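Local coordinates for protein PPR (PDB 1MZU) that senses light through a 4'-hydroxycinnamic acid chromophore in this N-terminal photoactive yellow protein (PAS) domain of a probable sensor histidine kinase, at residues R49-L54 against F99-Q104; G34-D39 against R65-E70; S81-D86 against L93-D98. All coordinates share one frame; numbering follows the deposited sequence.

Contact 1. Residues R49-L54 against F99-Q104; sequences RTESRL and FVFDFQ. With HC4 (4'-hydroxycinnamic acid), chain D.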
ATOM      1  N   ARG A  49       8.120   0.600  -8.646  1.00 50.11           N
ATOM      2  CA  ARG A  49       8.792  -0.593  -9.177  1.00 47.89           C
ATOM      3  C   ARG A  49       9.334  -1.570  -8.135  1.00 48.78           C
ATOM      4  O   ARG A  49       9.405  -2.779  -8.397  1.00 46.87           O
ATOM      5  CB  ARG A  49       9.908  -0.183 -10.131  1.00 51.66           C
ATOM      6  N   THR A  50       9.734  -1.047  -6.972  1.00 47.63           N
ATOM      7  CA  THR A  50      10.258  -1.869  -5.868  1.00 47.53           C
ATOM      8  C   THR A  50       9.145  -2.785  -5.359  1.00 45.93           C
ATOM      9  O   THR A  50       9.391  -3.953  -5.062  1.00 43.46           O
ATOM     10  CB  THR A  50      10.745  -1.001  -4.689  1.00 48.01           C
ATOM     11  OG1 THR A  50      11.561   0.065  -5.185  1.00 51.84           O
ATOM     12  CG2 THR A  50      11.566  -1.832  -3.701  1.00 49.77           C
ATOM     13  N   GLU A  51       7.923  -2.240  -5.319  1.00 44.73           N
ATOM     14  CA  GLU A  51       6.731  -2.970  -4.891  1.00 44.45           C
ATOM     15  C   GLU A  51       6.322  -3.972  -5.955  1.00 41.57           C
ATOM     16  O   GLU A  51       5.861  -5.060  -5.631  1.00 41.21           O
ATOM     17  CB  GLU A  51       5.562  -2.007  -4.588  1.00 45.79           C
ATOM     18  CG  GLU A  51       4.321  -2.639  -3.881  1.00 42.96           C
ATOM     19  CD  GLU A  51       4.620  -3.406  -2.580  1.00 47.55           C
ATOM     20  OE1 GLU A  51       5.673  -3.176  -1.938  1.00 44.09           O
ATOM     21  OE2 GLU A  51       3.781  -4.246  -2.194  1.00 41.66           O
ATOM     22  N   SER A  52       6.511  -3.585  -7.218  1.00 42.97           N
ATOM     23  CA  SER A  52       6.226  -4.433  -8.377  1.00 44.63           C
ATOM     24  C   SER A  52       7.155  -5.636  -8.372  1.00 45.37           C
ATOM     25  O   SER A  52       6.737  -6.732  -8.711  1.00 46.02           O
ATOM     26  CB  SER A  52       6.436  -3.653  -9.677  1.00 45.88           C
ATOM     27  OG  SER A  52       6.295  -4.489 -10.807  1.00 48.84           O
ATOM     28  N   ARG A  53       8.398  -5.420  -7.932  1.00 47.94           N
ATOM     29  CA  ARG A  53       9.427  -6.467  -7.856  1.00 51.29           C
ATOM     30  C   ARG A  53       9.140  -7.459  -6.724  1.00 52.80           C
ATOM     31  O   ARG A  53       9.438  -8.646  -6.850  1.00 54.32           O
ATOM     32  CB  ARG A  53      10.804  -5.841  -7.670  1.00 53.73           C
ATOM     33  N   LEU A  54       8.531  -6.962  -5.646  1.00 53.51           N
ATOM     34  CA  LEU A  54       8.156  -7.781  -4.498  1.00 56.19           C
ATOM     35  C   LEU A  54       6.825  -8.505  -4.720  1.00 57.18           C
ATOM     36  O   LEU A  54       6.613  -9.587  -4.171  1.00 58.53           O
ATOM     37  CB  LEU A  54       8.069  -6.940  -3.211  1.00 58.22           C
ATOM     38  CG  LEU A  54       9.314  -6.331  -2.565  1.00 63.05           C
ATOM     39  CD1 LEU A  54       8.941  -5.662  -1.245  1.00 64.46           C
ATOM     40  CD2 LEU A  54      10.389  -7.388  -2.317  1.00 63.62           C
ATOM     41  N   PHE A  99       3.512  -7.812   9.016  1.00 39.94           N
ATOM     42  CA  PHE A  99       2.521  -8.508   8.196  1.00 40.23           C
ATOM     43  C   PHE A  99       3.188  -9.530   7.288  1.00 40.00           C
ATOM     44  O   PHE A  99       4.399  -9.489   7.073  1.00 37.25           O
ATOM     45  CB  PHE A  99       1.763  -7.481   7.331  1.00 39.75           C
ATOM     46  CG  PHE A  99       0.356  -7.886   7.001  1.00 36.32           C
ATOM     47  CD1 PHE A  99      -0.636  -7.848   7.989  1.00 33.67           C
ATOM     48  CD2 PHE A  99       0.024  -8.354   5.712  1.00 36.39           C
ATOM     49  CE1 PHE A  99      -1.948  -8.274   7.708  1.00 38.29           C
ATOM     50  CE2 PHE A  99      -1.285  -8.789   5.410  1.00 33.11           C
ATOM     51  CZ  PHE A  99      -2.276  -8.749   6.410  1.00 36.74           C
ATOM     52  N   VAL A 100       2.376 -10.437   6.753  1.00 40.58           N
ATOM     53  CA  VAL A 100       2.848 -11.479   5.850  1.00 42.19           C
ATOM     54  C   VAL A 100       1.913 -11.541   4.632  1.00 44.38           C
ATOM     55  O   VAL A 100       0.689 -11.636   4.777  1.00 45.97           O
ATOM     56  CB  VAL A 100       3.011 -12.863   6.598  1.00 43.67           C
ATOM     57  CG1 VAL A 100       1.671 -13.423   7.091  1.00 47.02           C
ATOM     58  CG2 VAL A 100       3.730 -13.874   5.726  1.00 45.05           C
ATOM     59  N   PHE A 101       2.497 -11.367   3.449  1.00 45.74           N
ATOM     60  CA  PHE A 101       1.768 -11.408   2.185  1.00 47.85           C
ATOM     61  C   PHE A 101       1.685 -12.833   1.635  1.00 52.05           C
ATOM     62  O   PHE A 101       2.715 -13.467   1.356  1.00 51.63           O
ATOM     63  CB  PHE A 101       2.409 -10.463   1.160  1.00 42.72           C
ATOM     64  CG  PHE A 101       2.044  -9.015   1.351  1.00 39.92           C
ATOM     65  CD1 PHE A 101       0.811  -8.659   1.934  1.00 38.80           C
ATOM     66  CD2 PHE A 101       2.929  -7.990   0.952  1.00 38.35           C
ATOM     67  CE1 PHE A 101       0.452  -7.304   2.127  1.00 40.55           C
ATOM     68  CE2 PHE A 101       2.583  -6.620   1.138  1.00 38.45           C
ATOM     69  CZ  PHE A 101       1.332  -6.283   1.733  1.00 35.50           C
ATOM     70  N   ASP A 102       0.448 -13.327   1.499  1.00 56.40           N
ATOM     71  CA  ASP A 102       0.159 -14.682   1.011  1.00 60.06           C
ATOM     72  C   ASP A 102       0.023 -14.767  -0.513  1.00 62.11           C
ATOM     73  O   ASP A 102      -1.092 -14.801  -1.065  1.00 63.49           O
ATOM     74  CB  ASP A 102      -1.106 -15.225   1.692  1.00 61.96           C
ATOM     75  CG  ASP A 102      -1.204 -16.739   1.630  1.00 65.43           C
ATOM     76  OD1 ASP A 102      -0.220 -17.419   2.018  1.00 67.23           O
ATOM     77  OD2 ASP A 102      -2.265 -17.245   1.202  1.00 65.55           O
ATOM     78  N   PHE A 103       1.176 -14.832  -1.176  1.00 63.42           N
ATOM     79  CA  PHE A 103       1.249 -14.927  -2.631  1.00 64.86           C
ATOM     80  C   PHE A 103       1.064 -16.366  -3.096  1.00 64.26           C
ATOM     81  O   PHE A 103       0.924 -17.268  -2.274  1.00 66.13           O
ATOM     82  CB  PHE A 103       2.587 -14.362  -3.130  1.00 66.55           C
ATOM     83  CG  PHE A 103       2.743 -12.873  -2.925  1.00 69.03           C
ATOM     84  CD1 PHE A 103       4.025 -12.289  -2.846  1.00 70.07           C
ATOM     85  CD2 PHE A 103       1.612 -12.035  -2.829  1.00 69.71           C
ATOM     86  CE1 PHE A 103       4.177 -10.875  -2.673  1.00 70.33           C
ATOM     87  CE2 PHE A 103       1.745 -10.641  -2.660  1.00 70.32           C
ATOM     88  CZ  PHE A 103       3.024 -10.051  -2.581  1.00 69.51           C
ATOM     89  N   GLN A 104       1.093 -16.576  -4.411  1.00 63.80           N
ATOM     90  CA  GLN A 104       0.920 -17.901  -5.011  1.00 63.82           C
ATOM     91  C   GLN A 104       2.057 -18.866  -4.676  1.00 64.59           C
ATOM     92  O   GLN A 104       1.820 -20.038  -4.377  1.00 63.94           O
ATOM     93  CB  GLN A 104       0.788 -17.771  -6.534  1.00 63.80           C
ATOM     94  CG  GLN A 104      -0.346 -16.867  -6.975  1.00 64.42           C
ATOM     95  CD  GLN A 104      -0.709 -17.044  -8.425  1.00 64.86           C
ATOM     96  OE1 GLN A 104      -0.102 -16.440  -9.307  1.00 65.82           O
ATOM     97  NE2 GLN A 104      -1.725 -17.861  -8.683  1.00 66.43           N
TER
HETATM   98  C1  HC4 D 130      -2.710 -10.130  -0.379  1.00 39.21           C
HETATM   99  O1  HC4 D 130      -3.705 -10.464  -1.102  1.00 32.92           O
HETATM  100  C2  HC4 D 130      -1.606  -9.320  -0.829  1.00 34.15           C
HETATM  101  C3  HC4 D 130      -1.454  -8.972  -2.102  1.00 36.32           C
HETATM  102  C1' HC4 D 130      -0.569  -7.950  -2.583  1.00 34.98           C
HETATM  103  C2' HC4 D 130      -0.524  -7.672  -4.023  1.00 36.06           C
HETATM  104  C3' HC4 D 130       0.273  -6.610  -4.509  1.00 35.68           C
HETATM  105  C4' HC4 D 130       0.970  -5.777  -3.588  1.00 33.91           C
HETATM  106  C5' HC4 D 130       0.921  -6.046  -2.197  1.00 33.12           C
HETATM  107  C6' HC4 D 130       0.144  -7.102  -1.723  1.00 31.66           C
HETATM  108  O4' HC4 D 130       1.714  -4.774  -4.003  1.00 30.26           O
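The chromophore pocket of a photoactive yellow protein, built on a PAS fold, closes here between helix 49-55 and residues 101-103, on and after strand 94-102: E51 and F101 approach each other with 4'-hydroxycinnamic acid alongside them. E51 leaves the helix with CG anti to its own backbone N (chi1 -169°) and bends at chi2, which carries OE2 to the phenolic end of the ligand. HC4 O4' and E51 OE2 are joined by a hydrogen bond of 2.8 Å, and Y47 OH binds HC4 by a second one. The C5'-C6' edge of the ligand ring stands on the face of F101, with HC4 C6' 3.6 Å above the centre of that ring, while F101 CD1 reaches HC4 C2 of the tail at 3.7 Å. With an alanine here instead of F101, this edge of the chromophore would probably lose its aromatic backing and the ring would be freer to tilt. F103 reverses the geometry: its own edge comes down on the face of the ligand ring, F103 CE2 lying 3.5 Å from HC4 C1'. The chromophore thus offers an edge to F101 and a face to F103. The face of F103 packs on F101 CB, so one aromatic side chain buttresses the other. Across the F103 ring from CE2, F103 CE1 stands 3.1 Å from L54 O.

Contact 2. Residues G34-D39 against R65-E70; sequences GAIQVD and RNFFTE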
ATOM      1  N   GLY A  34       8.870  -0.593  -0.730  1.00 37.37           N
ATOM      2  CA  GLY A  34       7.744  -0.545  -1.654  1.00 32.50           C
ATOM      3  C   GLY A  34       6.863   0.642  -1.278  1.00 27.83           C
ATOM      4  O   GLY A  34       6.742   0.934  -0.100  1.00 28.05           O
ATOM      5  N   ALA A  35       6.290   1.340  -2.257  1.00 27.85           N
ATOM      6  CA  ALA A  35       5.455   2.514  -1.987  1.00 29.43           C
ATOM      7  C   ALA A  35       4.193   2.593  -2.846  1.00 30.79           C
ATOM      8  O   ALA A  35       4.266   2.606  -4.077  1.00 33.17           O
ATOM      9  CB  ALA A  35       6.293   3.786  -2.147  1.00 30.98           C
ATOM     10  N   ILE A  36       3.034   2.631  -2.183  1.00 28.78           N
ATOM     11  CA  ILE A  36       1.721   2.690  -2.843  1.00 27.06           C
ATOM     12  C   ILE A  36       0.898   3.873  -2.327  1.00 27.94           C
ATOM     13  O   ILE A  36       0.769   4.049  -1.114  1.00 31.66           O
ATOM     14  CB  ILE A  36       0.867   1.398  -2.568  1.00 25.84           C
ATOM     15  CG1 ILE A  36       1.654   0.141  -2.933  1.00 24.82           C
ATOM     16  CG2 ILE A  36      -0.451   1.446  -3.365  1.00 25.23           C
ATOM     17  CD1 ILE A  36       1.314  -1.087  -2.120  1.00 31.61           C
ATOM     18  N   GLN A  37       0.332   4.662  -3.245  1.00 26.20           N
ATOM     19  CA  GLN A  37      -0.534   5.786  -2.887  1.00 26.25           C
ATOM     20  C   GLN A  37      -1.956   5.432  -3.241  1.00 27.23           C
ATOM     21  O   GLN A  37      -2.243   5.053  -4.370  1.00 33.71           O
ATOM     22  CB  GLN A  37      -0.155   7.075  -3.616  1.00 24.24           C
ATOM     23  CG  GLN A  37      -0.873   8.321  -3.106  1.00 30.34           C
ATOM     24  CD  GLN A  37      -0.502   9.570  -3.890  1.00 39.18           C
ATOM     25  OE1 GLN A  37       0.202  10.442  -3.389  1.00 43.51           O
ATOM     26  NE2 GLN A  37      -0.981   9.661  -5.122  1.00 38.02           N
ATOM     27  N   VAL A  38      -2.844   5.595  -2.270  1.00 29.43           N
ATOM     28  CA  VAL A  38      -4.255   5.299  -2.433  1.00 29.84           C
ATOM     29  C   VAL A  38      -5.094   6.484  -1.987  1.00 33.66           C
ATOM     30  O   VAL A  38      -4.580   7.411  -1.366  1.00 31.77           O
ATOM     31  CB  VAL A  38      -4.705   4.062  -1.578  1.00 31.39           C
ATOM     32  CG1 VAL A  38      -4.161   2.755  -2.165  1.00 30.16           C
ATOM     33  CG2 VAL A  38      -4.248   4.219  -0.114  1.00 32.54           C
ATOM     34  N   ASP A  39      -6.378   6.469  -2.333  1.00 32.58           N
ATOM     35  CA  ASP A  39      -7.269   7.507  -1.854  1.00 32.22           C
ATOM     36  C   ASP A  39      -8.070   6.922  -0.701  1.00 30.52           C
ATOM     37  O   ASP A  39      -7.813   5.776  -0.302  1.00 29.80           O
ATOM     38  CB  ASP A  39      -8.133   8.160  -2.949  1.00 31.51           C
ATOM     39  CG  ASP A  39      -8.980   7.182  -3.733  1.00 35.36           C
ATOM     40  OD1 ASP A  39      -9.123   7.423  -4.950  1.00 40.27           O
ATOM     41  OD2 ASP A  39      -9.543   6.211  -3.164  1.00 34.00           O
ATOM     42  N   ARG A  65      -7.414   0.690  -9.813  1.00 38.80           N
ATOM     43  CA  ARG A  65      -8.124  -0.374  -9.112  1.00 39.37           C
ATOM     44  C   ARG A  65      -8.000  -0.218  -7.594  1.00 37.88           C
ATOM     45  O   ARG A  65      -7.076   0.438  -7.108  1.00 33.57           O
ATOM     46  CB  ARG A  65      -7.574  -1.740  -9.541  1.00 43.39           C
ATOM     47  CG  ARG A  65      -8.387  -2.499 -10.593  1.00 51.32           C
ATOM     48  CD  ARG A  65      -8.463  -1.795 -11.949  1.00 54.57           C
ATOM     49  NE  ARG A  65      -8.989  -2.681 -12.992  1.00 62.33           N
ATOM     50  CZ  ARG A  65     -10.281  -2.912 -13.226  1.00 66.14           C
ATOM     51  NH1 ARG A  65     -11.222  -2.323 -12.495  1.00 68.08           N
ATOM     52  NH2 ARG A  65     -10.633  -3.748 -14.197  1.00 68.32           N
ATOM     53  N   ASN A  66      -8.935  -0.820  -6.861  1.00 35.96           N
ATOM     54  CA  ASN A  66      -8.951  -0.769  -5.400  1.00 36.23           C
ATOM     55  C   ASN A  66      -7.955  -1.761  -4.780  1.00 36.18           C
ATOM     56  O   ASN A  66      -7.993  -2.962  -5.080  1.00 31.75           O
ATOM     57  CB  ASN A  66     -10.370  -1.035  -4.878  1.00 34.68           C
ATOM     58  CG  ASN A  66     -10.562  -0.620  -3.411  1.00 36.18           C
ATOM     59  OD1 ASN A  66     -10.025  -1.241  -2.488  1.00 36.20           O
ATOM     60  ND2 ASN A  66     -11.367   0.410  -3.197  1.00 26.94           N
ATOM     61  N   PHE A  67      -7.083  -1.238  -3.910  1.00 32.55           N
ATOM     62  CA  PHE A  67      -6.053  -2.018  -3.210  1.00 32.36           C
ATOM     63  C   PHE A  67      -6.632  -3.110  -2.313  1.00 31.74           C
ATOM     64  O   PHE A  67      -6.184  -4.242  -2.371  1.00 34.04           O
ATOM     65  CB  PHE A  67      -5.134  -1.081  -2.374  1.00 25.68           C
ATOM     66  CG  PHE A  67      -3.964  -1.778  -1.704  1.00 23.69           C
ATOM     67  CD1 PHE A  67      -2.893  -2.281  -2.462  1.00 25.90           C
ATOM     68  CD2 PHE A  67      -3.936  -1.951  -0.315  1.00 22.23           C
ATOM     69  CE1 PHE A  67      -1.801  -2.956  -1.843  1.00 25.72           C
ATOM     70  CE2 PHE A  67      -2.846  -2.630   0.332  1.00 24.61           C
ATOM     71  CZ  PHE A  67      -1.781  -3.130  -0.442  1.00 22.43           C
ATOM     72  N   PHE A  68      -7.639  -2.765  -1.519  1.00 31.39           N
ATOM     73  CA  PHE A  68      -8.232  -3.709  -0.572  1.00 35.19           C
ATOM     74  C   PHE A  68      -9.259  -4.700  -1.103  1.00 34.98           C
ATOM     75  O   PHE A  68      -9.239  -5.876  -0.721  1.00 36.51           O
ATOM     76  CB  PHE A  68      -8.788  -2.961   0.648  1.00 33.99           C
ATOM     77  CG  PHE A  68      -7.787  -2.050   1.300  1.00 32.19           C
ATOM     78  CD1 PHE A  68      -6.780  -2.575   2.134  1.00 29.73           C
ATOM     79  CD2 PHE A  68      -7.804  -0.665   1.037  1.00 29.74           C
ATOM     80  CE1 PHE A  68      -5.780  -1.731   2.709  1.00 28.59           C
ATOM     81  CE2 PHE A  68      -6.812   0.198   1.597  1.00 32.97           C
ATOM     82  CZ  PHE A  68      -5.797  -0.335   2.435  1.00 28.95           C
ATOM     83  N   THR A  69     -10.116  -4.247  -2.015  1.00 33.99           N
ATOM     84  CA  THR A  69     -11.155  -5.119  -2.570  1.00 36.44           C
ATOM     85  C   THR A  69     -10.764  -5.905  -3.808  1.00 35.38           C
ATOM     86  O   THR A  69     -11.301  -6.984  -4.017  1.00 40.05           O
ATOM     87  CB  THR A  69     -12.462  -4.348  -2.888  1.00 34.57           C
ATOM     88  OG1 THR A  69     -12.213  -3.382  -3.913  1.00 33.82           O
ATOM     89  CG2 THR A  69     -12.996  -3.655  -1.640  1.00 33.32           C
ATOM     90  N   GLU A  70      -9.837  -5.359  -4.608  1.00 35.51           N
ATOM     91  CA  GLU A  70      -9.390  -5.982  -5.864  1.00 35.01           C
ATOM     92  C   GLU A  70      -7.950  -6.492  -5.967  1.00 34.39           C
ATOM     93  O   GLU A  70      -7.749  -7.681  -6.206  1.00 35.95           O
ATOM     94  CB  GLU A  70      -9.675  -5.050  -7.061  1.00 36.51           C
ATOM     95  CG  GLU A  70     -11.147  -4.672  -7.254  1.00 36.84           C
ATOM     96  CD  GLU A  70     -11.369  -3.571  -8.283  1.00 42.43           C
ATOM     97  OE1 GLU A  70     -10.878  -2.441  -8.082  1.00 43.41           O
ATOM     98  OE2 GLU A  70     -12.048  -3.838  -9.295  1.00 46.83           O
TER
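I36 and F67 meet at about a right angle where the concave side of the PAS sheet receives the short helix 67-71. Both I36 and V38, two residues apart on strand 34-39, point toward the helix, and F67 points back at them. Its CG is anti to the backbone N (chi1 -175°), which extends the ring from the helix toward the strand. The methyl I36 CD1 touches the far part of that ring, 3.6 Å from F67 CE1. V38 approaches the root of the same side chain on a slant, with its CG1 4.0 Å from F67 CB. The phenylalanine is thus met at both base and end, in a buried, wholly apolar contact with no hydrogen bond between the two segments. F67 also comes close to the chromophore, so this packing forms part of the surroundings of the pocket. On the helix itself F67 CD2 lies 3.5 Å above the plane of the F68 ring, toward its rim, while F68 CE1 meets the edge of F67. The start of the helix is fixed by N66 at the N-cap, whose ND2 also binds S41 O. N66 N donates an almost straight bond (173°) to E70 OE1 at 2.8 Å. N66 OD1 accepts from T69 N at 3.0 Å, the donor standing 39° out of the carbonyl plane, and weakly from F68 N.

Contact 3. Residues S81-D86 against L93-D98; sequences SGRFMD and LDARFD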
ATOM      1  N   SER A  81      -6.804  -3.400   6.668  1.00 27.28           N
ATOM      2  CA  SER A  81      -7.837  -2.512   6.104  1.00 26.49           C
ATOM      3  C   SER A  81      -8.636  -1.792   7.162  1.00 26.93           C
ATOM      4  O   SER A  81      -9.041  -0.650   6.956  1.00 28.20           O
ATOM      5  CB  SER A  81      -8.793  -3.243   5.137  1.00 30.31           C
ATOM      6  OG  SER A  81      -9.623  -4.174   5.804  1.00 25.96           O
ATOM      7  N   GLY A  82      -8.816  -2.454   8.310  1.00 28.81           N
ATOM      8  CA  GLY A  82      -9.535  -1.866   9.436  1.00 28.09           C
ATOM      9  C   GLY A  82      -8.742  -0.681   9.966  1.00 28.04           C
ATOM     10  O   GLY A  82      -9.310   0.383  10.207  1.00 27.80           O
ATOM     11  N   ARG A  83      -7.419  -0.852  10.061  1.00 27.09           N
ATOM     12  CA  ARG A  83      -6.490   0.198  10.513  1.00 30.45           C
ATOM     13  C   ARG A  83      -6.499   1.378   9.533  1.00 28.83           C
ATOM     14  O   ARG A  83      -6.421   2.536   9.944  1.00 29.00           O
ATOM     15  CB  ARG A  83      -5.075  -0.362  10.623  1.00 27.26           C
ATOM     16  CG  ARG A  83      -4.528  -0.369  12.028  1.00 42.22           C
ATOM     17  CD  ARG A  83      -3.319  -1.244  12.107  1.00 39.02           C
ATOM     18  NE  ARG A  83      -2.683  -1.259  13.416  1.00 40.14           N
ATOM     19  CZ  ARG A  83      -2.031  -2.309  13.910  1.00 41.92           C
ATOM     20  NH1 ARG A  83      -1.948  -3.444  13.216  1.00 42.93           N
ATOM     21  NH2 ARG A  83      -1.384  -2.201  15.060  1.00 41.87           N
ATOM     22  N   PHE A  84      -6.638   1.063   8.243  1.00 28.56           N
ATOM     23  CA  PHE A  84      -6.720   2.081   7.190  1.00 27.81           C
ATOM     24  C   PHE A  84      -8.021   2.887   7.314  1.00 25.10           C
ATOM     25  O   PHE A  84      -7.981   4.117   7.299  1.00 28.85           O
ATOM     26  CB  PHE A  84      -6.612   1.449   5.779  1.00 24.68           C
ATOM     27  CG  PHE A  84      -6.793   2.444   4.643  1.00 29.00           C
ATOM     28  CD1 PHE A  84      -5.747   3.314   4.291  1.00 28.41           C
ATOM     29  CD2 PHE A  84      -8.018   2.531   3.940  1.00 31.15           C
ATOM     30  CE1 PHE A  84      -5.906   4.263   3.261  1.00 24.86           C
ATOM     31  CE2 PHE A  84      -8.193   3.482   2.896  1.00 30.09           C
ATOM     32  CZ  PHE A  84      -7.131   4.350   2.562  1.00 31.42           C
ATOM     33  N   MET A  85      -9.152   2.183   7.439  1.00 29.71           N
ATOM     34  CA  MET A  85     -10.489   2.789   7.563  1.00 30.39           C
ATOM     35  C   MET A  85     -10.604   3.724   8.765  1.00 33.26           C
ATOM     36  O   MET A  85     -11.192   4.801   8.656  1.00 32.61           O
ATOM     37  CB  MET A  85     -11.578   1.706   7.627  1.00 36.35           C
ATOM     38  CG  MET A  85     -13.049   2.232   7.642  1.00 45.80           C
ATOM     39  SD  MET A  85     -13.703   2.696   9.309  1.00 58.11           S
ATOM     40  CE  MET A  85     -15.271   3.511   8.907  1.00 50.95           C
ATOM     41  N   ASP A  86     -10.026   3.306   9.894  1.00 31.78           N
ATOM     42  CA  ASP A  86     -10.017   4.085  11.131  1.00 33.57           C
ATOM     43  C   ASP A  86      -9.154   5.327  11.017  1.00 34.36           C
ATOM     44  O   ASP A  86      -9.495   6.365  11.569  1.00 34.42           O
ATOM     45  CB  ASP A  86      -9.537   3.235  12.314  1.00 33.90           C
ATOM     46  CG  ASP A  86     -10.588   2.265  12.791  1.00 32.60           C
ATOM     47  OD1 ASP A  86     -11.786   2.603  12.735  1.00 30.04           O
ATOM     48  OD2 ASP A  86     -10.215   1.163  13.227  1.00 37.02           O
ATOM     49  N   LEU A  93      -3.914   9.107   9.653  1.00 40.78           N
ATOM     50  CA  LEU A  93      -3.504   7.723   9.436  1.00 37.76           C
ATOM     51  C   LEU A  93      -2.037   7.634   9.863  1.00 34.87           C
ATOM     52  O   LEU A  93      -1.190   8.384   9.369  1.00 35.58           O
ATOM     53  CB  LEU A  93      -3.671   7.302   7.960  1.00 34.03           C
ATOM     54  CG  LEU A  93      -3.190   5.902   7.555  1.00 34.64           C
ATOM     55  CD1 LEU A  93      -3.924   4.818   8.322  1.00 33.90           C
ATOM     56  CD2 LEU A  93      -3.336   5.696   6.066  1.00 35.18           C
ATOM     57  N   ASP A  94      -1.763   6.759  10.824  1.00 33.59           N
ATOM     58  CA  ASP A  94      -0.415   6.557  11.328  1.00 35.14           C
ATOM     59  C   ASP A  94      -0.336   5.190  11.980  1.00 35.67           C
ATOM     60  O   ASP A  94      -0.748   5.012  13.137  1.00 35.82           O
ATOM     61  CB  ASP A  94      -0.020   7.646  12.321  1.00 39.83           C
ATOM     62  CG  ASP A  94       1.466   7.811  12.400  1.00 43.96           C
ATOM     63  OD1 ASP A  94       2.114   7.070  13.172  1.00 47.77           O
ATOM     64  OD2 ASP A  94       1.995   8.647  11.636  1.00 49.69           O
ATOM     65  N   ALA A  95       0.227   4.237  11.242  1.00 31.71           N
ATOM     66  CA  ALA A  95       0.331   2.870  11.723  1.00 32.42           C
ATOM     67  C   ALA A  95       1.623   2.219  11.278  1.00 34.69           C
ATOM     68  O   ALA A  95       2.137   2.506  10.192  1.00 32.27           O
ATOM     69  CB  ALA A  95      -0.861   2.054  11.241  1.00 32.39           C
ATOM     70  N   ARG A  96       2.119   1.318  12.123  1.00 36.42           N
ATOM     71  CA  ARG A  96       3.342   0.559  11.887  1.00 38.87           C
ATOM     72  C   ARG A  96       3.057  -0.817  12.477  1.00 40.37           C
ATOM     73  O   ARG A  96       2.680  -0.925  13.656  1.00 40.36           O
ATOM     74  CB  ARG A  96       4.526   1.231  12.594  1.00 42.40           C
ATOM     75  CG  ARG A  96       5.902   0.586  12.343  1.00 52.15           C
ATOM     76  CD  ARG A  96       7.066   1.454  12.845  1.00 59.06           C
ATOM     77  NE  ARG A  96       6.945   1.835  14.257  1.00 65.20           N
ATOM     78  CZ  ARG A  96       6.945   3.091  14.709  1.00 67.17           C
ATOM     79  NH1 ARG A  96       7.064   4.112  13.869  1.00 68.69           N
ATOM     80  NH2 ARG A  96       6.771   3.331  16.003  1.00 69.70           N
ATOM     81  N   PHE A  97       3.168  -1.856  11.642  1.00 37.25           N
ATOM     82  CA  PHE A  97       2.906  -3.238  12.075  1.00 34.05           C
ATOM     83  C   PHE A  97       3.554  -4.269  11.162  1.00 37.00           C
ATOM     84  O   PHE A  97       3.830  -3.983  10.000  1.00 36.61           O
ATOM     85  CB  PHE A  97       1.383  -3.517  12.176  1.00 33.44           C
ATOM     86  CG  PHE A  97       0.610  -3.243  10.897  1.00 35.60           C
ATOM     87  CD1 PHE A  97       0.209  -1.930  10.570  1.00 35.78           C
ATOM     88  CD2 PHE A  97       0.259  -4.295  10.026  1.00 32.94           C
ATOM     89  CE1 PHE A  97      -0.534  -1.662   9.394  1.00 38.44           C
ATOM     90  CE2 PHE A  97      -0.482  -4.046   8.847  1.00 35.55           C
ATOM     91  CZ  PHE A  97      -0.882  -2.725   8.533  1.00 37.16           C
ATOM     92  N   ASP A  98       3.769  -5.471  11.699  1.00 38.25           N
ATOM     93  CA  ASP A  98       4.353  -6.577  10.938  1.00 42.28           C
ATOM     94  C   ASP A  98       3.225  -7.319  10.217  1.00 40.79           C
ATOM     95  O   ASP A  98       2.105  -7.405  10.727  1.00 39.51           O
ATOM     96  CB  ASP A  98       5.143  -7.529  11.854  1.00 46.38           C
ATOM     97  CG  ASP A  98       6.442  -6.906  12.388  1.00 50.01           C
ATOM     98  OD1 ASP A  98       6.877  -5.850  11.869  1.00 50.97           O
ATOM     99  OD2 ASP A  98       7.032  -7.465  13.341  1.00 54.06           O
TER
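R83 and F84, neighbours on helix 78-89, meet residues 93-97, mostly on strand 94-102, in two very different ways, one in the core of the PAS fold and one at its surface. The segments 81-86 and 94-98 run nearly antiparallel, at 164° in their N-to-C directions, with their axes 9.2 Å apart at closest approach. On the buried side L93 points toward the helix and divides its two methyls: CD2 packs against the F84 ring, 3.8 Å from F84 CD1, and CD1 lies 3.8 Å from the backbone oxygen R83 O. F84 and L93 both touch M114 of strand 107-116, so this end of the contact continues into the sheet, and F84 also meets the ring of F68.

The outer side faces solvent and is built on a single long, exposed side chain, though its packing is just as close. The chain of R83 is extended from CG to NE, passing A95 with R83 CD 4.2 Å from A95 CB, and this places its guanidinium flat against F97. The two planes differ by only 11° and their centres are 4.6 Å apart, an offset cation-pi stack in which R83 NH1 comes within 3.5 Å of F97 CG. F97 holds its CG between the backbone N and the carbonyl carbon (chi1 56°), and its ring is further supported by an edge-to-face contact with F80. Because the planes are nearly parallel, the N-H bonds of R83 run alongside the ring and do not point into it, so they can still bond to other groups, as NH1 does weakly with A79 O; the arginine can shield an aromatic surface while its charge probably stays in touch with solvent.

Overall arrangement
All three contacts belong to one PAS domain and reach the same five-stranded antiparallel sheet. Contacts 1 and 3 share strand 94-102, using successive parts of it, yet their centres are 18 Å apart with no touch beyond that chain connection. Contact 2 lies 13 Å from each and joins them: E51 CG packs on I36 CD1 at 3.8 Å, while F84 of helix 78-89 meets V38. Along the chain, the segments of contacts 1 and 2 alternate, contact 3 follows contact 2, and contact 3 falls between the two segments of contact 1. A continuous run of packing thus leads from the chromophore pocket through strand 34-39 and helix 67-71 to helix 78-89.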